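Local coordinates for protein bacterial leucyl aminopeptidase (Legionella pneumophila, PDB 6ESL) that probably removes N-terminal residues, leucine among them, from peptides as a secreted zinc aminopeptidase used for nutrient acquisition during infection of amoebas, at residues B[20-25]-B[55-60]; B[38-41]-B[47-50]. All coordinates share one frame; numbering follows the deposited sequence.

Interaction 1: residues B[20-25]-B[55-60]; sequences VHEQLQ and SDVETL
Glu22 and Val57 mark the closest approach of strand 21-27 to the start of helix 57-67, their CA atoms 8.2 Å apart, so the backbones stay clear of each other and side chains alone bridge the gap. Two residues of the strand, Glu22 and Leu24, direct their CB atoms at the helix, which answers with Val57 and Leu60 from its first turn. The hydrocarbon half of the contact is small and simple. Leu24 reaches out with CD1, which meets Leu60 CD1 at 3.7 Å, methyl against methyl; Val57 CG2 lies a little farther from the same Leu24 CD1, at 4.4 Å. Glu22 brings a charged group to the same contact, but it meets Val57 only through van der Waals contact. Its chain runs nearly straight beyond CG and crosses the Val57 side chain at about a right angle, so that OE1 comes within 3.6 Å of Val57 CG2. In Val57, CG1 stands anti to the backbone N (chi1 168°), which leaves CG2 anti to the carbonyl carbon and facing Glu22. No hydrogen bond spans the two segments. The carboxylate is instead gripped from beyond them: OE1 forms a salt bridge with Arg258 of the second subunit, while OE2 is hydrogen-bonded to Tyr186 OH of that subunit and to Asn74 ND2 of its own chain. Val57 also packs on Arg258 of the second subunit. The contact is thus a helix-on-sheet packing whose edge is also a subunit interface. A buried carboxylate beside a methyl, with three polar partners, would probably remain ionised, its charge answered by the arginine of the neighbouring subunit.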
loop_
_atom_site.group_PDB
_atom_site.type_symbol
_atom_site.label_atom_id
_atom_site.label_comp_id
_atom_site.label_asym_id
_atom_site.label_seq_id
_atom_site.Cartn_x
_atom_site.Cartn_y
_atom_site.Cartn_z
ATOM N N VAL B 20 -1.837 41.202 3.949
ATOM C CA VAL B 20 -1.066 40.310 4.862
ATOM C C VAL B 20 -0.134 39.392 4.094
ATOM O O VAL B 20 -0.276 39.242 2.886
ATOM C CB VAL B 20 -1.950 39.468 5.859
ATOM C CG1 VAL B 20 -2.686 40.383 6.808
ATOM C CG2 VAL B 20 -2.970 38.566 5.218
ATOM N N HIS B 21 0.854 38.874 4.844
ATOM C CA HIS B 21 1.724 37.934 4.210
ATOM C C HIS B 21 1.345 36.579 4.743
ATOM O O HIS B 21 0.976 36.454 5.883
ATOM C CB HIS B 21 3.236 38.115 4.584
ATOM C CG HIS B 21 3.848 39.411 4.176
ATOM N ND1 HIS B 21 5.060 39.879 4.669
ATOM C CD2 HIS B 21 3.452 40.312 3.247
ATOM C CE1 HIS B 21 5.365 41.018 4.078
ATOM N NE2 HIS B 21 4.426 41.284 3.187
ATOM N N GLU B 22 1.728 35.554 4.019
ATOM C CA GLU B 22 1.571 34.156 4.363
ATOM C C GLU B 22 2.835 33.377 4.066
ATOM O O GLU B 22 3.645 33.760 3.239
ATOM C CB GLU B 22 0.359 33.529 3.630
ATOM C CG GLU B 22 -0.943 34.313 3.771
ATOM C CD GLU B 22 -2.194 33.596 3.263
ATOM O OE1 GLU B 22 -2.707 34.065 2.254
ATOM O OE2 GLU B 22 -2.668 32.694 3.940
ATOM N N GLN B 23 3.058 32.364 4.831
ATOM C CA GLN B 23 4.139 31.469 4.644
ATOM C C GLN B 23 3.630 30.127 4.109
ATOM O O GLN B 23 2.730 29.435 4.699
ATOM C CB GLN B 23 4.930 31.263 5.912
ATOM C CG GLN B 23 5.459 32.652 6.453
ATOM C CD GLN B 23 4.375 33.503 7.157
ATOM O OE1 GLN B 23 3.644 32.926 7.985
ATOM N NE2 GLN B 23 4.206 34.691 6.774
ATOM N N LEU B 24 4.316 29.731 3.029
ATOM C CA LEU B 24 4.008 28.459 2.289
ATOM C C LEU B 24 5.195 27.556 2.257
ATOM O O LEU B 24 6.322 28.054 1.987
ATOM C CB LEU B 24 3.613 28.826 0.894
ATOM C CG LEU B 24 2.531 29.868 0.743
ATOM C CD1 LEU B 24 2.237 30.118 -0.706
ATOM C CD2 LEU B 24 1.284 29.409 1.510
ATOM N N GLN B 25 4.962 26.275 2.515
ATOM C CA GLN B 25 5.938 25.225 2.319
ATOM C C GLN B 25 5.742 24.680 0.902
ATOM O O GLN B 25 4.634 24.230 0.589
ATOM C CB GLN B 25 5.905 24.123 3.318
ATOM C CG GLN B 25 7.063 23.156 3.207
ATOM C CD GLN B 25 7.205 22.206 4.422
ATOM O OE1 GLN B 25 7.592 21.040 4.281
ATOM N NE2 GLN B 25 6.817 22.692 5.598
ATOM N N SER B 55 -2.243 38.212 -1.434
ATOM C CA SER B 55 -2.792 38.531 -2.708
ATOM C C SER B 55 -2.136 37.749 -3.854
ATOM O O SER B 55 -2.606 37.798 -4.929
ATOM C CB SER B 55 -2.639 40.030 -2.952
ATOM O OG SER B 55 -1.302 40.380 -2.989
ATOM N N ASP B 56 -1.006 37.113 -3.625
ATOM C CA ASP B 56 -0.287 36.342 -4.646
ATOM C C ASP B 56 -0.476 34.832 -4.510
ATOM O O ASP B 56 0.058 34.099 -5.355
ATOM C CB ASP B 56 1.245 36.694 -4.610
ATOM C CG ASP B 56 1.554 38.040 -5.092
ATOM O OD1 ASP B 56 0.862 38.613 -5.940
ATOM O OD2 ASP B 56 2.565 38.640 -4.625
ATOM N N VAL B 57 -1.182 34.348 -3.484
ATOM C CA VAL B 57 -1.314 32.928 -3.225
ATOM C C VAL B 57 -2.039 32.211 -4.346
ATOM O O VAL B 57 -1.659 31.125 -4.697
ATOM C CB VAL B 57 -1.964 32.654 -1.844
ATOM C CG1 VAL B 57 -2.378 31.254 -1.640
ATOM C CG2 VAL B 57 -1.007 33.082 -0.712
ATOM N N GLU B 58 -3.108 32.759 -4.836
ATOM C CA GLU B 58 -3.910 32.143 -5.904
ATOM C C GLU B 58 -3.072 32.001 -7.211
ATOM O O GLU B 58 -3.189 31.029 -7.940
ATOM C CB GLU B 58 -5.155 33.042 -6.199
ATOM C CG GLU B 58 -6.218 32.251 -6.949
ATOM C CD GLU B 58 -7.588 32.859 -6.805
ATOM O OE1 GLU B 58 -7.924 33.600 -7.727
ATOM O OE2 GLU B 58 -8.300 32.592 -5.782
ATOM N N THR B 59 -2.243 32.977 -7.463
ATOM C CA THR B 59 -1.239 32.913 -8.534
ATOM C C THR B 59 -0.386 31.679 -8.408
ATOM O O THR B 59 -0.177 30.950 -9.445
ATOM C CB THR B 59 -0.445 34.196 -8.613
ATOM O OG1 THR B 59 -1.332 35.248 -8.974
ATOM C CG2 THR B 59 0.633 34.120 -9.659
ATOM N N LEU B 60 0.007 31.338 -7.160
ATOM C CA LEU B 60 0.795 30.151 -6.943
ATOM C C LEU B 60 -0.003 28.870 -7.110
ATOM O O LEU B 60 0.550 27.857 -7.413
ATOM C CB LEU B 60 1.510 30.149 -5.573
ATOM C CG LEU B 60 2.443 31.387 -5.395
ATOM C CD1 LEU B 60 3.231 31.284 -4.083
ATOM C CD2 LEU B 60 3.442 31.530 -6.548
#

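Interaction 2: residues B[38-41]-B[47-50]; sequences HKIL and FKII
Ile40 and Ile50 face each other as a non-hydrogen-bonded antiparallel pair, CA to CA 4.6 Å, in the beta hairpin made by strands 39-43 and 47-53. The short segments run at 115°, well away from antiparallel, consistent with a strongly twisted pairing here. Leu41, Ile49 and Ile50 form the buried part: Leu41 N donates to Ile49 O over 2.7 Å. Leu41 CB also rests near that oxygen, and the two side chains, with CD1 of Leu41 4.2 Å from CG2 of Ile49, both touch Ala91 of helix 88-94. Ile40, His38 and Lys48 make the side more open to solvent. There Ile40 CD1 spans between Ile50 CG2 and the aliphatic run of Lys48, touching CD at 3.9 Å. His38 CG stands between its backbone N and carbonyl carbon (chi1 64°), which brings the CD2 edge of the ring to Ile50 CG2. Its ND1 is hydrogen-bonded to Val36 O; NE2 stays 5.7 Å from Lys48 NZ, too far for a bond. Between these two sides the backbones close up once more, where Ile50 CA offers its hydrogen to Lys39 O at 3.2 Å.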
loop_
_atom_site.group_PDB
_atom_site.type_symbol
_atom_site.label_atom_id
_atom_site.label_comp_id
_atom_site.label_asym_id
_atom_site.label_seq_id
_atom_site.Cartn_x
_atom_site.Cartn_y
_atom_site.Cartn_z
ATOM N N HIS B 38 8.909 37.022 -3.264
ATOM C CA HIS B 38 8.896 36.076 -2.162
ATOM C C HIS B 38 10.234 36.064 -1.433
ATOM O O HIS B 38 11.269 36.314 -2.051
ATOM C CB HIS B 38 8.502 34.632 -2.626
ATOM C CG HIS B 38 9.479 33.989 -3.576
ATOM N ND1 HIS B 38 9.686 34.445 -4.867
ATOM C CD2 HIS B 38 10.309 32.929 -3.410
ATOM C CE1 HIS B 38 10.611 33.702 -5.452
ATOM N NE2 HIS B 38 11.005 32.773 -4.593
ATOM N N LYS B 39 10.221 35.790 -0.136
ATOM C CA LYS B 39 11.411 35.667 0.644
ATOM C C LYS B 39 11.548 34.256 1.029
ATOM O O LYS B 39 10.586 33.639 1.428
ATOM C CB LYS B 39 11.342 36.457 1.969
ATOM C CG LYS B 39 11.300 37.934 1.879
ATOM C CD LYS B 39 11.207 38.613 3.285
ATOM C CE LYS B 39 11.192 40.146 3.145
ATOM N NZ LYS B 39 11.082 40.932 4.403
ATOM N N ILE B 40 12.757 33.743 0.949
ATOM C CA ILE B 40 13.043 32.401 1.395
ATOM C C ILE B 40 13.281 32.489 2.885
ATOM O O ILE B 40 14.127 33.242 3.308
ATOM C CB ILE B 40 14.299 31.802 0.758
ATOM C CG1 ILE B 40 14.366 32.030 -0.777
ATOM C CG2 ILE B 40 14.416 30.340 1.121
ATOM C CD1 ILE B 40 13.122 31.672 -1.527
ATOM N N LEU B 41 12.541 31.712 3.675
ATOM C CA LEU B 41 12.692 31.727 5.124
ATOM C C LEU B 41 13.538 30.559 5.588
ATOM O O LEU B 41 14.158 30.619 6.666
ATOM C CB LEU B 41 11.318 31.677 5.839
ATOM C CG LEU B 41 10.426 32.903 5.572
ATOM C CD1 LEU B 41 9.108 32.659 6.255
ATOM C CD2 LEU B 41 11.002 34.230 5.987
ATOM N N PHE B 47 12.462 21.094 -0.009
ATOM C CA PHE B 47 11.463 22.162 0.248
ATOM C C PHE B 47 12.084 23.486 0.510
ATOM O O PHE B 47 13.218 23.590 1.073
ATOM C CB PHE B 47 10.546 21.908 1.492
ATOM C CG PHE B 47 9.728 20.676 1.442
ATOM C CD1 PHE B 47 8.560 20.636 0.708
ATOM C CD2 PHE B 47 10.103 19.555 2.162
ATOM C CE1 PHE B 47 7.812 19.488 0.643
ATOM C CE2 PHE B 47 9.359 18.386 2.134
ATOM C CZ PHE B 47 8.191 18.347 1.347
ATOM N N LYS B 48 11.346 24.518 0.123
ATOM C CA LYS B 48 11.545 25.851 0.651
ATOM C C LYS B 48 10.290 26.219 1.480
ATOM O O LYS B 48 9.201 25.828 1.134
ATOM C CB LYS B 48 11.680 26.898 -0.439
ATOM C CG LYS B 48 12.928 26.662 -1.292
ATOM C CD LYS B 48 13.274 27.817 -2.161
ATOM C CE LYS B 48 14.448 27.375 -3.042
ATOM N NZ LYS B 48 14.671 28.448 -3.971
ATOM N N ILE B 49 10.461 27.027 2.515
ATOM C CA ILE B 49 9.385 27.817 3.080
ATOM C C ILE B 49 9.587 29.227 2.670
ATOM O O ILE B 49 10.622 29.899 2.973
ATOM C CB ILE B 49 9.261 27.630 4.613
ATOM C CG1 ILE B 49 8.892 26.219 4.893
ATOM C CG2 ILE B 49 8.286 28.655 5.184
ATOM C CD1 ILE B 49 9.001 25.720 6.311
ATOM N N ILE B 50 8.566 29.762 2.037
ATOM C CA ILE B 50 8.633 31.079 1.525
ATOM C C ILE B 50 7.577 31.971 2.165
ATOM O O ILE B 50 6.577 31.470 2.682
ATOM C CB ILE B 50 8.434 31.130 -0.014
ATOM C CG1 ILE B 50 7.030 30.636 -0.457
ATOM C CG2 ILE B 50 9.500 30.261 -0.692
ATOM C CD1 ILE B 50 6.735 30.982 -1.892
#

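Overall arrangement
Interactions 1 and 2, with centres 11 Å apart, illustrate how one small antiparallel sheet is paired along its edge and covered on a face. The two contacts join where strand 21-27 pairs with strand 47-53: Leu24 O and Ile50 N, 2.8 Å apart, probably form a hydrogen bond, and Gln23 CG packs on Leu41 CD1 at 3.7 Å. Their centres lie about 43 and 39 Å from the centre of the chain, yet interaction 1 touches the second subunit probably close to its zinc site: Arg258 there, the partner of Glu22, directly follows the zinc ligand Glu257. From interaction 2, Phe47 meets Tyr331 of that subunit, between the disulfide cysteines Cys329 and Cys333.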